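PvdO (Pseudomonas aeruginosa, PDB 5HHA) is a periplasmic, calcium-binding member of the formylglycine-generating-enzyme family that probably takes part in maturation of the pyoverdine chromophore. Local coordinates at residues 27-31 and 43-47; 50-54 and 158-162; 66-72 and 229-235; 125-129 and 277-281; 151-157 and 219-223. All coordinates share one frame; numbering follows the deposited sequence.

Contact 1 of 5, residues 27-31 and 43-47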
# COMPACT_ATOMS: atom_id res chain seq x y z
N LYS A 27 -19.39 -12.66 -1.53
CA LYS A 27 -19.49 -11.23 -1.84
C LYS A 27 -18.97 -10.97 -3.24
O LYS A 27 -17.91 -11.47 -3.61
CB LYS A 27 -18.66 -10.42 -0.85
CG LYS A 27 -18.84 -10.80 0.60
CD LYS A 27 -17.84 -10.05 1.48
CE LYS A 27 -18.02 -10.38 2.95
NZ LYS A 27 -19.42 -10.10 3.41
N LYS A 28 -19.69 -10.15 -3.99
CA LYS A 28 -19.30 -9.86 -5.37
C LYS A 28 -18.15 -8.88 -5.43
O LYS A 28 -18.00 -8.04 -4.56
CB LYS A 28 -20.48 -9.33 -6.18
CG LYS A 28 -21.27 -8.22 -5.49
CD LYS A 28 -22.65 -8.06 -6.13
CE LYS A 28 -22.55 -7.58 -7.57
NZ LYS A 28 -22.06 -6.18 -7.65
N PRO A 29 -17.31 -8.98 -6.47
CA PRO A 29 -16.22 -8.00 -6.58
C PRO A 29 -16.73 -6.55 -6.54
O PRO A 29 -17.78 -6.23 -7.11
CB PRO A 29 -15.59 -8.33 -7.94
CG PRO A 29 -15.86 -9.78 -8.13
CD PRO A 29 -17.23 -10.02 -7.51
N GLY A 30 -16.00 -5.68 -5.85
CA GLY A 30 -16.40 -4.30 -5.68
C GLY A 30 -17.21 -4.08 -4.40
O GLY A 30 -17.35 -2.95 -3.96
N THR A 31 -17.68 -5.17 -3.79
CA THR A 31 -18.41 -5.02 -2.53
C THR A 31 -17.50 -4.45 -1.45
O THR A 31 -16.38 -4.93 -1.27
CB THR A 31 -18.95 -6.36 -2.03
OG1 THR A 31 -19.86 -6.88 -3.01
CG2 THR A 31 -19.72 -6.20 -0.71
N VAL A 43 -12.59 -4.00 0.43
CA VAL A 43 -13.24 -4.14 -0.87
C VAL A 43 -12.81 -5.47 -1.48
O VAL A 43 -11.65 -5.88 -1.41
CB VAL A 43 -12.93 -2.93 -1.81
CG1 VAL A 43 -11.42 -2.79 -2.11
CG2 VAL A 43 -13.74 -3.02 -3.10
N VAL A 44 -13.79 -6.18 -2.05
CA VAL A 44 -13.52 -7.45 -2.69
C VAL A 44 -12.90 -7.24 -4.06
O VAL A 44 -13.46 -6.54 -4.90
CB VAL A 44 -14.82 -8.29 -2.83
CG1 VAL A 44 -14.55 -9.61 -3.56
CG2 VAL A 44 -15.46 -8.55 -1.47
N LEU A 45 -11.73 -7.84 -4.26
CA LEU A 45 -11.08 -7.89 -5.57
C LEU A 45 -11.43 -9.20 -6.27
O LEU A 45 -11.50 -10.24 -5.65
CB LEU A 45 -9.56 -7.76 -5.45
CG LEU A 45 -9.03 -6.53 -4.70
CD1 LEU A 45 -7.51 -6.42 -4.90
CD2 LEU A 45 -9.68 -5.26 -5.17
N PRO A 46 -11.61 -9.15 -7.59
CA PRO A 46 -11.98 -10.34 -8.35
C PRO A 46 -10.83 -11.31 -8.50
O PRO A 46 -9.66 -10.94 -8.47
CB PRO A 46 -12.38 -9.77 -9.71
CG PRO A 46 -11.61 -8.53 -9.83
CD PRO A 46 -11.53 -7.96 -8.44
N ALA A 47 -11.16 -12.58 -8.63
CA ALA A 47 -10.22 -13.56 -9.14
C ALA A 47 -9.87 -13.18 -10.57
O ALA A 47 -10.62 -12.48 -11.23
CB ALA A 47 -10.83 -14.94 -9.10
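Val44 reaches from strand 42-52 into the bend made by residues 27-31. Its CB lies 3.6 Å from Lys28 O, and beyond that point the two methyls diverge. CG1 stands anti to the backbone N (chi1 178°), a direction that leads to Pro29, where Val44 CG1 and Pro29 CA are 3.8 Å apart; the same methyl borders the carbonyl O of Lys27. Val44 CG2 takes the other direction and ends 3.8 Å from Lys27 CB. The lysine crosses the valine at about a right angle, then leads away from the strand, its charge making a cation-pi contact with Phe33. What receives the valine is a type II beta turn from Lys28 to Thr31, with Thr31 N bonded to Lys28 O at 3.0 Å and Thr31 OG1 donating to the same oxygen. Gly30 occupies its third position at a positive phi of 92°. The turn runs directly into strand 32-33, an antiparallel neighbour of strand 42-52. Gly30 N donates to Val44 O over 2.8 Å in a nearly straight bond (173° at the hydrogen). Val44 N answers by donating to Thr31 O at 3.0 Å, whereas Val43 and Leu45 hydrogen-bond through their backbones to Ile79 and Phe77 of strand 77-80. Farther along, the two proline rings touch, Pro29 CG lying 3.8 Å from Pro46 CB.

Contact 2 of 5, residues 50-54 and 158-162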
# COMPACT_ATOMS: atom_id res chain seq x y z
N PHE A 50 -3.29 -11.13 -14.16
CA PHE A 50 -2.83 -9.86 -14.71
C PHE A 50 -1.36 -9.94 -15.04
O PHE A 50 -0.67 -10.81 -14.57
CB PHE A 50 -3.10 -8.68 -13.74
CG PHE A 50 -2.05 -8.52 -12.65
CD1 PHE A 50 -1.85 -9.48 -11.66
CD2 PHE A 50 -1.25 -7.37 -12.62
CE1 PHE A 50 -0.89 -9.29 -10.68
CE2 PHE A 50 -0.29 -7.20 -11.65
CZ PHE A 50 -0.13 -8.15 -10.67
N THR A 51 -0.88 -8.99 -15.84
CA THR A 51 0.53 -8.91 -16.14
C THR A 51 1.20 -7.96 -15.15
O THR A 51 0.82 -6.79 -15.03
CB THR A 51 0.74 -8.41 -17.58
OG1 THR A 51 0.08 -9.29 -18.50
CG2 THR A 51 2.22 -8.30 -17.92
N MET A 52 2.19 -8.48 -14.45
CA MET A 52 2.93 -7.74 -13.44
C MET A 52 4.27 -7.31 -13.99
O MET A 52 4.94 -8.08 -14.71
CB MET A 52 3.13 -8.64 -12.22
CG MET A 52 3.71 -7.92 -11.02
SD MET A 52 3.85 -9.06 -9.62
CE MET A 52 4.42 -7.97 -8.33
N GLY A 53 4.67 -6.09 -13.65
CA GLY A 53 5.91 -5.51 -14.12
C GLY A 53 5.63 -4.37 -15.07
O GLY A 53 4.47 -3.92 -15.21
N THR A 54 6.66 -3.91 -15.76
CA THR A 54 6.59 -2.71 -16.57
C THR A 54 7.23 -2.93 -17.94
O THR A 54 8.34 -3.44 -18.00
CB THR A 54 7.33 -1.57 -15.82
OG1 THR A 54 6.72 -1.40 -14.53
CG2 THR A 54 7.27 -0.29 -16.56
N GLU A 158 0.14 -4.74 -6.58
CA GLU A 158 0.16 -4.23 -7.96
C GLU A 158 -1.17 -4.51 -8.67
O GLU A 158 -1.67 -3.69 -9.40
CB GLU A 158 1.34 -4.76 -8.77
CG GLU A 158 1.46 -4.06 -10.14
CD GLU A 158 2.73 -4.35 -10.92
OE1 GLU A 158 3.82 -4.31 -10.33
OE2 GLU A 158 2.60 -4.57 -12.15
N TYR A 159 -1.74 -5.69 -8.43
CA TYR A 159 -3.03 -6.06 -9.02
C TYR A 159 -4.09 -5.03 -8.64
O TYR A 159 -4.86 -4.55 -9.45
CB TYR A 159 -3.43 -7.42 -8.50
CG TYR A 159 -4.73 -8.01 -9.00
CD1 TYR A 159 -4.92 -8.29 -10.35
CD2 TYR A 159 -5.72 -8.41 -8.11
CE1 TYR A 159 -6.07 -8.92 -10.80
CE2 TYR A 159 -6.89 -9.02 -8.56
CZ TYR A 159 -7.03 -9.29 -9.90
OH TYR A 159 -8.14 -9.95 -10.42
N GLY A 160 -4.12 -4.70 -7.36
CA GLY A 160 -5.09 -3.77 -6.81
C GLY A 160 -4.88 -2.34 -7.24
O GLY A 160 -5.84 -1.58 -7.39
N ALA A 161 -3.62 -1.96 -7.46
CA ALA A 161 -3.30 -0.64 -7.97
C ALA A 161 -3.75 -0.50 -9.42
O ALA A 161 -4.28 0.53 -9.80
CB ALA A 161 -1.80 -0.37 -7.86
N ARG A 162 -3.49 -1.53 -10.23
CA ARG A 162 -3.76 -1.42 -11.66
C ARG A 162 -5.25 -1.48 -11.99
O ARG A 162 -5.72 -0.80 -12.91
CB ARG A 162 -3.07 -2.53 -12.42
CG ARG A 162 -1.57 -2.39 -12.47
CD ARG A 162 -0.94 -3.50 -13.34
NE ARG A 162 0.50 -3.29 -13.50
CZ ARG A 162 1.02 -2.35 -14.28
NH1 ARG A 162 0.25 -1.59 -15.03
NH2 ARG A 162 2.32 -2.15 -14.30
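Phe50 presents one ring face to the helix, and Tyr159 CB sits over it, 4.0 Å from the Phe50 ring centroid. The two rings are inclined at 50°, an oblique pairing in which Phe50 CD1 and Tyr159 CD1 come to 3.5 Å. Phe50 CG lies between its backbone N and carbonyl carbon (chi1 83°), which turns the ring in under the helix. At the ring edge, near its plane, lie Glu158 CG and Arg162 CD; both side chains cross the phenylalanine at about a right angle. Strand 50-52 and helix 158-162 themselves run at 113° to each other, their axes 9.3 Å apart at closest, and Glu158, Tyr159 and Arg162, on one side of the helix, are the residues that meet the strand and the loop after it. Beyond the aromatic patch, the extended Glu158 chain passes Met52 CG and delivers OE2 to the chain at Gly53. Gly53 N donates to Glu158 OE2 at 3.0 Å, on the syn side of the carboxylate. Arg162 grips that oxygen side-on from within the helix, with NE 2.8 Å from Glu158 OE2 on the anti side and NH2 3.2 Å from Glu158 OE2. The other oxygen, OE1, forms a salt bridge with Arg250. Such surroundings are consistent with a buried carboxylate that stays ionised and is fixed in rotation, while the bond from Gly53 N is the one that crosses.

Contact 3 of 5, residues 66-72 and 229-235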
# COMPACT_ATOMS: atom_id res chain seq x y z
N GLY A 66 11.17 -5.96 -14.24
CA GLY A 66 11.01 -7.03 -15.21
C GLY A 66 11.61 -8.31 -14.71
O GLY A 66 12.38 -8.32 -13.75
N PRO A 67 11.31 -9.40 -15.42
CA PRO A 67 10.47 -9.42 -16.63
C PRO A 67 8.99 -9.26 -16.34
O PRO A 67 8.48 -9.65 -15.27
CB PRO A 67 10.73 -10.80 -17.23
CG PRO A 67 11.20 -11.61 -16.07
CD PRO A 67 12.00 -10.68 -15.20
N LEU A 68 8.27 -8.73 -17.31
CA LEU A 68 6.83 -8.81 -17.32
C LEU A 68 6.46 -10.27 -17.15
O LEU A 68 7.07 -11.15 -17.79
CB LEU A 68 6.31 -8.32 -18.65
CG LEU A 68 6.42 -6.82 -18.88
CD1 LEU A 68 6.33 -6.49 -20.36
CD2 LEU A 68 5.31 -6.14 -18.10
N HIS A 69 5.48 -10.55 -16.31
CA HIS A 69 5.11 -11.96 -16.07
C HIS A 69 3.69 -11.96 -15.56
O HIS A 69 3.27 -11.05 -14.81
CB HIS A 69 6.08 -12.62 -15.07
CG HIS A 69 6.05 -12.01 -13.70
ND1 HIS A 69 6.53 -10.74 -13.44
CD2 HIS A 69 5.50 -12.45 -12.54
CE1 HIS A 69 6.32 -10.45 -12.17
NE2 HIS A 69 5.70 -11.47 -11.60
N ASP A 70 2.90 -12.96 -15.93
CA ASP A 70 1.50 -12.98 -15.59
C ASP A 70 1.30 -13.73 -14.27
O ASP A 70 1.93 -14.75 -14.01
CB ASP A 70 0.68 -13.62 -16.69
CG ASP A 70 0.54 -12.73 -17.90
OD1 ASP A 70 1.22 -11.70 -18.00
OD2 ASP A 70 -0.21 -13.11 -18.82
N VAL A 71 0.47 -13.16 -13.42
CA VAL A 71 0.19 -13.68 -12.09
C VAL A 71 -1.30 -13.95 -11.99
O VAL A 71 -2.12 -13.17 -12.46
CB VAL A 71 0.63 -12.68 -11.00
CG1 VAL A 71 0.28 -13.16 -9.62
CG2 VAL A 71 2.09 -12.42 -11.11
N THR A 72 -1.62 -15.08 -11.36
CA THR A 72 -2.99 -15.56 -11.25
C THR A 72 -3.49 -15.61 -9.82
O THR A 72 -2.80 -16.11 -8.95
CB THR A 72 -3.08 -16.99 -11.84
OG1 THR A 72 -2.75 -16.94 -13.24
CG2 THR A 72 -4.46 -17.62 -11.66
N TYR A 229 12.24 -9.99 -11.36
CA TYR A 229 11.15 -10.96 -11.23
C TYR A 229 11.51 -12.37 -11.76
O TYR A 229 10.62 -13.16 -12.04
CB TYR A 229 9.92 -10.47 -11.97
CG TYR A 229 9.23 -9.28 -11.31
CD1 TYR A 229 8.77 -9.34 -9.98
CD2 TYR A 229 8.97 -8.13 -12.04
CE1 TYR A 229 8.09 -8.28 -9.41
CE2 TYR A 229 8.28 -7.06 -11.46
CZ TYR A 229 7.83 -7.15 -10.16
OH TYR A 229 7.14 -6.10 -9.58
N ASN A 230 12.79 -12.65 -11.94
CA ASN A 230 13.22 -13.99 -12.35
C ASN A 230 12.96 -14.99 -11.24
O ASN A 230 13.54 -14.90 -10.18
CB ASN A 230 14.67 -13.97 -12.78
CG ASN A 230 14.91 -13.03 -13.94
OD1 ASN A 230 14.22 -13.08 -14.95
ND2 ASN A 230 15.86 -12.13 -13.78
N GLY A 231 12.04 -15.91 -11.48
CA GLY A 231 11.66 -16.89 -10.47
C GLY A 231 10.54 -16.43 -9.56
O GLY A 231 10.24 -17.10 -8.57
N ALA A 232 9.89 -15.31 -9.90
CA ALA A 232 8.83 -14.76 -9.06
C ALA A 232 7.65 -15.73 -9.01
O ALA A 232 7.34 -16.39 -10.02
CB ALA A 232 8.38 -13.43 -9.61
N PRO A 233 6.92 -15.75 -7.90
CA PRO A 233 5.74 -16.61 -7.85
C PRO A 233 4.63 -16.11 -8.76
O PRO A 233 4.44 -14.90 -8.96
CB PRO A 233 5.32 -16.55 -6.38
CG PRO A 233 5.88 -15.25 -5.89
CD PRO A 233 7.14 -15.04 -6.62
N SER A 234 3.84 -17.04 -9.28
CA SER A 234 2.81 -16.76 -10.28
C SER A 234 1.39 -16.96 -9.79
O SER A 234 0.45 -16.83 -10.57
CB SER A 234 3.04 -17.66 -11.52
OG SER A 234 4.31 -17.41 -12.10
N ASP A 235 1.23 -17.25 -8.49
CA ASP A 235 -0.06 -17.62 -7.92
C ASP A 235 -0.61 -16.58 -6.93
O ASP A 235 -1.61 -16.83 -6.25
CB ASP A 235 0.02 -18.99 -7.22
CG ASP A 235 1.04 -19.02 -6.11
OD1 ASP A 235 1.66 -17.96 -5.84
OD2 ASP A 235 1.22 -20.08 -5.48
O HOH W 1 5.08 -12.24 -9.11
O HOH W 2 4.53 -15.58 -14.02
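His69 and Tyr229 form the close-packed end of this contact. The imidazole lowers CE1 over one face of the phenol ring, toward its rim, so that His69 CE1 is 3.3 Å from Tyr229 CG. The ring planes are inclined at 47°, an oblique pairing. A chi1 of 64° brings the imidazole over toward Tyr229, and the ring is steadied by ND1, which donates to Pro67 O at 2.9 Å, in the carbonyl plane. Beside it, Tyr229 N bonds across 2.9 Å to Gly66 O, the carbonyl oxygen of the cis peptide before Pro67. Pro67 CD then rests 3.3 Å from Asn230 OD1. From Tyr229 a type II beta turn carries the chain round to Ala232, whose CB lies 3.9 Å from His69 NE2.

Farther along, side-chain contact gives way to water. One water lies 2.7 Å from His69 NE2 and donates to Pro233 O; a second donates to Asp70 O and pairs with Ser234 OG. Direct backbone contact resumes where Thr72 N donates to Ser234 O over 2.8 Å, among residues that are largely exposed. His69 and Val71 bond through their backbones to Met52 and Phe50, so residues 229-235 flank strand 69-73 along the edge that strand 42-52 does not use, while Tyr229 reaches inward past Met52 to Glu154 and Glu158 of helix 154-162.

Contact 4 of 5, residues 125-129 and 277-281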
# COMPACT_ATOMS: atom_id res chain seq x y z
N PRO A 125 -3.37 8.43 6.71
CA PRO A 125 -2.83 7.07 6.88
C PRO A 125 -2.02 6.91 8.15
O PRO A 125 -1.24 7.78 8.54
CB PRO A 125 -1.92 6.88 5.65
CG PRO A 125 -2.39 7.88 4.67
CD PRO A 125 -2.92 9.05 5.46
N ALA A 126 -2.16 5.74 8.77
CA ALA A 126 -1.23 5.32 9.80
C ALA A 126 0.17 5.23 9.21
O ALA A 126 0.37 4.73 8.08
CB ALA A 126 -1.63 3.96 10.34
N VAL A 127 1.16 5.69 9.95
CA VAL A 127 2.55 5.61 9.55
C VAL A 127 3.39 5.29 10.80
O VAL A 127 2.83 5.02 11.88
CB VAL A 127 3.01 6.94 8.91
CG1 VAL A 127 2.30 7.17 7.57
CG2 VAL A 127 2.80 8.15 9.86
N CYS A 128 4.71 5.30 10.66
CA CYS A 128 5.60 5.14 11.81
C CYS A 128 5.44 3.78 12.45
O CYS A 128 5.61 3.63 13.67
CB CYS A 128 5.41 6.30 12.81
SG CYS A 128 5.99 7.87 12.17
N VAL A 129 5.15 2.80 11.59
CA VAL A 129 5.05 1.39 11.93
C VAL A 129 6.07 0.57 11.13
O VAL A 129 6.34 0.86 9.95
CB VAL A 129 3.63 0.84 11.63
CG1 VAL A 129 2.63 1.33 12.67
CG2 VAL A 129 3.18 1.18 10.20
N TRP A 277 6.37 8.10 6.13
CA TRP A 277 6.08 7.95 4.72
C TRP A 277 5.75 6.50 4.36
O TRP A 277 5.49 6.22 3.19
CB TRP A 277 7.28 8.43 3.90
CG TRP A 277 8.56 7.77 4.26
CD1 TRP A 277 9.39 8.05 5.31
CD2 TRP A 277 9.17 6.70 3.54
NE1 TRP A 277 10.47 7.21 5.30
CE2 TRP A 277 10.36 6.38 4.22
CE3 TRP A 277 8.84 5.99 2.38
CZ2 TRP A 277 11.21 5.38 3.77
CZ3 TRP A 277 9.69 4.99 1.95
CH2 TRP A 277 10.85 4.70 2.63
N ILE A 278 5.74 5.58 5.34
CA ILE A 278 5.35 4.19 5.11
C ILE A 278 4.18 3.83 6.00
O ILE A 278 4.28 3.90 7.24
CB ILE A 278 6.50 3.14 5.38
CG1 ILE A 278 7.81 3.56 4.73
CG2 ILE A 278 6.04 1.79 4.88
CD1 ILE A 278 8.98 2.67 5.14
N GLY A 279 3.08 3.46 5.37
CA GLY A 279 1.90 2.93 6.04
C GLY A 279 1.65 1.51 5.53
O GLY A 279 2.59 0.77 5.25
N PHE A 280 0.37 1.13 5.40
CA PHE A 280 0.07 -0.26 5.04
C PHE A 280 -1.38 -0.45 4.76
O PHE A 280 -2.22 0.31 5.23
CB PHE A 280 0.50 -1.24 6.13
CG PHE A 280 -0.25 -1.08 7.44
CD1 PHE A 280 0.08 -0.08 8.34
CD2 PHE A 280 -1.26 -1.98 7.79
CE1 PHE A 280 -0.57 0.03 9.55
CE2 PHE A 280 -1.92 -1.87 9.00
CZ PHE A 280 -1.57 -0.87 9.88
N ARG A 281 -1.68 -1.47 3.96
CA ARG A 281 -3.02 -2.02 3.84
C ARG A 281 -3.01 -3.40 4.52
O ARG A 281 -1.97 -3.97 4.81
CB ARG A 281 -3.42 -2.16 2.38
CG ARG A 281 -3.54 -0.86 1.66
CD ARG A 281 -3.91 -1.04 0.19
NE ARG A 281 -3.62 0.19 -0.49
CZ ARG A 281 -4.48 1.17 -0.75
NH1 ARG A 281 -5.79 1.02 -0.56
NH2 ARG A 281 -4.04 2.31 -1.26
O HOH W 3 -1.31 3.26 6.46
O HOH W 4 6.43 3.36 8.91
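Ile278 O is approached by Val127 and, through a water, by Val129. The water lies 2.8 Å from Ile278 O and 2.7 Å from Val129 O; more acceptors surround it than it has protons, so these bonds are probably shared rather than all made at once. Val127 CA adds a CA-H...O contact of 3.4 Å to Ile278 O. This is a water-bridged approach of a loop to strand 278-285, part of the mixed sheet of this formylglycine-generating-enzyme-like domain. No direct hydrogen bond joins the segments; Gly279 bonds through its backbone to Tyr218 and Trp220 of the parallel neighbour 218-221, while Ile278 O and Phe280 N, on the loop side, are met by waters. Where the loop comes nearest, Gly279 has no side chain, and Ala126 O settles 3.1 Å from Gly279 CA. A second water spans the next step, accepting from Phe280 N at 2.9 Å while it lies within bonding distance of Ala126 O.

The apolar half of the contact belongs to Phe280. At chi1 65° the phenyl turns from the strand to the loop and meets Val129 at about a right angle, reaching Ala126 CB as well. Leu89 of helix 86-96 touches both loop residues, and Tyr137 meets the Phe280 ring. Cys128 turns away to its disulfide with Cys111, its phi of 64° marking the bend that returns Val129 to the strand. There Val129 CG2 lies 3.8 Å from Phe280 CD1.

Contact 5 of 5, residues 151-157 and 219-223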
# COMPACT_ATOMS: atom_id res chain seq x y z
N MET A 151 -0.92 -9.29 5.82
CA MET A 151 -0.32 -8.37 4.85
C MET A 151 -0.74 -8.72 3.43
O MET A 151 -0.95 -9.91 3.12
CB MET A 151 1.20 -8.45 4.92
CG MET A 151 1.77 -8.02 6.25
SD MET A 151 3.58 -8.02 6.26
CE MET A 151 3.81 -6.43 5.59
N LEU A 152 -0.74 -7.73 2.54
CA LEU A 152 -0.79 -7.97 1.11
C LEU A 152 0.55 -8.54 0.63
O LEU A 152 1.60 -8.23 1.17
CB LEU A 152 -1.01 -6.66 0.36
CG LEU A 152 -2.44 -6.20 0.26
CD1 LEU A 152 -2.99 -5.81 1.60
CD2 LEU A 152 -2.52 -5.04 -0.69
N SER A 153 0.49 -9.36 -0.41
CA SER A 153 1.67 -9.67 -1.18
C SER A 153 1.92 -8.55 -2.20
O SER A 153 1.03 -7.77 -2.53
CB SER A 153 1.54 -11.01 -1.91
OG SER A 153 0.64 -10.89 -2.98
N GLU A 154 3.15 -8.51 -2.70
CA GLU A 154 3.51 -7.50 -3.70
C GLU A 154 2.63 -7.63 -4.93
O GLU A 154 2.18 -6.64 -5.51
CB GLU A 154 4.99 -7.61 -4.07
CG GLU A 154 5.46 -6.43 -4.91
CD GLU A 154 6.92 -6.43 -5.31
OE1 GLU A 154 7.63 -7.42 -5.08
OE2 GLU A 154 7.34 -5.36 -5.82
N ALA A 155 2.39 -8.87 -5.34
CA ALA A 155 1.54 -9.10 -6.51
C ALA A 155 0.11 -8.60 -6.28
O ALA A 155 -0.51 -7.99 -7.15
CB ALA A 155 1.53 -10.58 -6.84
N GLU A 156 -0.45 -8.87 -5.10
CA GLU A 156 -1.79 -8.38 -4.77
C GLU A 156 -1.84 -6.86 -4.82
O GLU A 156 -2.80 -6.27 -5.28
CB GLU A 156 -2.23 -8.84 -3.37
CG GLU A 156 -2.58 -10.31 -3.30
CD GLU A 156 -2.74 -10.84 -1.88
OE1 GLU A 156 -2.34 -10.17 -0.91
OE2 GLU A 156 -3.27 -11.97 -1.76
N ARG A 157 -0.78 -6.23 -4.33
CA ARG A 157 -0.73 -4.78 -4.29
C ARG A 157 -0.71 -4.21 -5.72
O ARG A 157 -1.47 -3.29 -6.04
CB ARG A 157 0.44 -4.30 -3.44
CG ARG A 157 0.25 -2.93 -2.79
CD ARG A 157 0.32 -1.76 -3.76
NE ARG A 157 0.22 -0.49 -3.04
CZ ARG A 157 0.25 0.70 -3.61
NH1 ARG A 157 0.56 0.81 -4.89
NH2 ARG A 157 0.01 1.78 -2.89
N GLU A 219 3.66 1.56 1.24
CA GLU A 219 2.98 0.54 2.01
C GLU A 219 3.86 -0.68 2.16
O GLU A 219 4.42 -1.18 1.17
CB GLU A 219 1.72 0.07 1.31
CG GLU A 219 0.65 1.15 1.18
CD GLU A 219 -0.42 0.78 0.19
OE1 GLU A 219 -0.56 -0.42 -0.13
OE2 GLU A 219 -1.16 1.69 -0.25
N TRP A 220 3.92 -1.23 3.37
CA TRP A 220 4.51 -2.54 3.54
C TRP A 220 3.73 -3.61 2.77
O TRP A 220 2.49 -3.58 2.75
CB TRP A 220 4.48 -2.94 5.02
CG TRP A 220 5.33 -2.11 5.91
CD1 TRP A 220 4.88 -1.20 6.81
CD2 TRP A 220 6.77 -2.10 6.00
NE1 TRP A 220 5.94 -0.64 7.47
CE2 TRP A 220 7.11 -1.16 6.99
CE3 TRP A 220 7.80 -2.78 5.34
CZ2 TRP A 220 8.42 -0.90 7.35
CZ3 TRP A 220 9.10 -2.52 5.71
CH2 TRP A 220 9.40 -1.57 6.70
N VAL A 221 4.46 -4.54 2.18
CA VAL A 221 3.90 -5.81 1.71
C VAL A 221 4.79 -6.92 2.28
O VAL A 221 5.85 -6.67 2.81
CB VAL A 221 3.77 -5.90 0.17
CG1 VAL A 221 2.87 -4.78 -0.35
CG2 VAL A 221 5.12 -5.83 -0.49
N ALA A 222 4.35 -8.18 2.15
CA ALA A 222 5.00 -9.26 2.88
C ALA A 222 6.34 -9.65 2.29
O ALA A 222 7.23 -10.12 3.01
CB ALA A 222 4.11 -10.50 2.93
N ASP A 223 6.49 -9.54 0.97
CA ASP A 223 7.57 -10.16 0.22
C ASP A 223 8.94 -9.72 0.67
O ASP A 223 9.18 -8.55 0.96
CB ASP A 223 7.47 -9.85 -1.28
CG ASP A 223 6.14 -10.24 -1.88
OD1 ASP A 223 5.09 -9.91 -1.29
OD2 ASP A 223 6.15 -10.87 -2.97
O HOH W 5 0.35 -5.27 3.78
O HOH W 6 7.80 -10.08 -5.03
O HOH W 7 3.97 -11.30 -4.53
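Arg157 reaches Glu219 by starting with CG anti to its backbone N (chi1 -153°) and then bending at chi2 (-72°), which lays the guanidinium edge against the carboxylate. The grip is side-on, with NE 3.0 Å from Glu219 OE1 and NH2 2.9 Å from Glu219 OE2. Their planes stand 63° apart, and both nitrogens arrive from above the carboxylate plane. Glu219 OE2 is shared with Arg281 and Gln83. Val221 fills the middle, its CB 3.3 Å from Leu152 O, an oxygen that accepts from Ala222 N at 2.9 Å. Met151 CE closes one side, 3.6 Å from Trp220 CB.

The helix begins here with a capping box: Ser153 OG accepts from Glu156 N and is also hydrogen-bonded to Gly236 O, and Ser153 N donates to Glu156 OE1. Asp223 supplements it from the strand side, OD1 taking Glu154 N at 2.8 Å. Asp223 OD2 lies 4.3 Å from Glu154 OE1, and a water donating to both mediates between the like charges. Glu154 is also paired with Arg250 and Arg266. Acceptors at the start of helix 154-162 would compensate its positive end, while the buried ion pair at Arg157 holds the first turn against strand 218-221.

Contacts 2, 4 and 5 are buried, contact 1 is partly so, and contact 3 lies at the surface. Helix 154-162 serves contacts 2 and 5, packing against strand 42-52 in one and strand 218-221 in the other; an arginine-glutamate pair lies within the helix in contact 2 and spans the interface in contact 5. Contact 1 uses an earlier part of strand 42-52, where backbone bonds dominate, and meets contact 2 through the bond from Tyr159 OH to Pro46 O. Contact 3 adds a loop to neighbouring strand 69-73 and, like contact 4, depends on waters, in a surface contact in one case and a buried one in the other. Contacts 4 and 5 rest on adjacent strands 278-285 and 218-221, linked by the Arg281-Glu219 salt bridge.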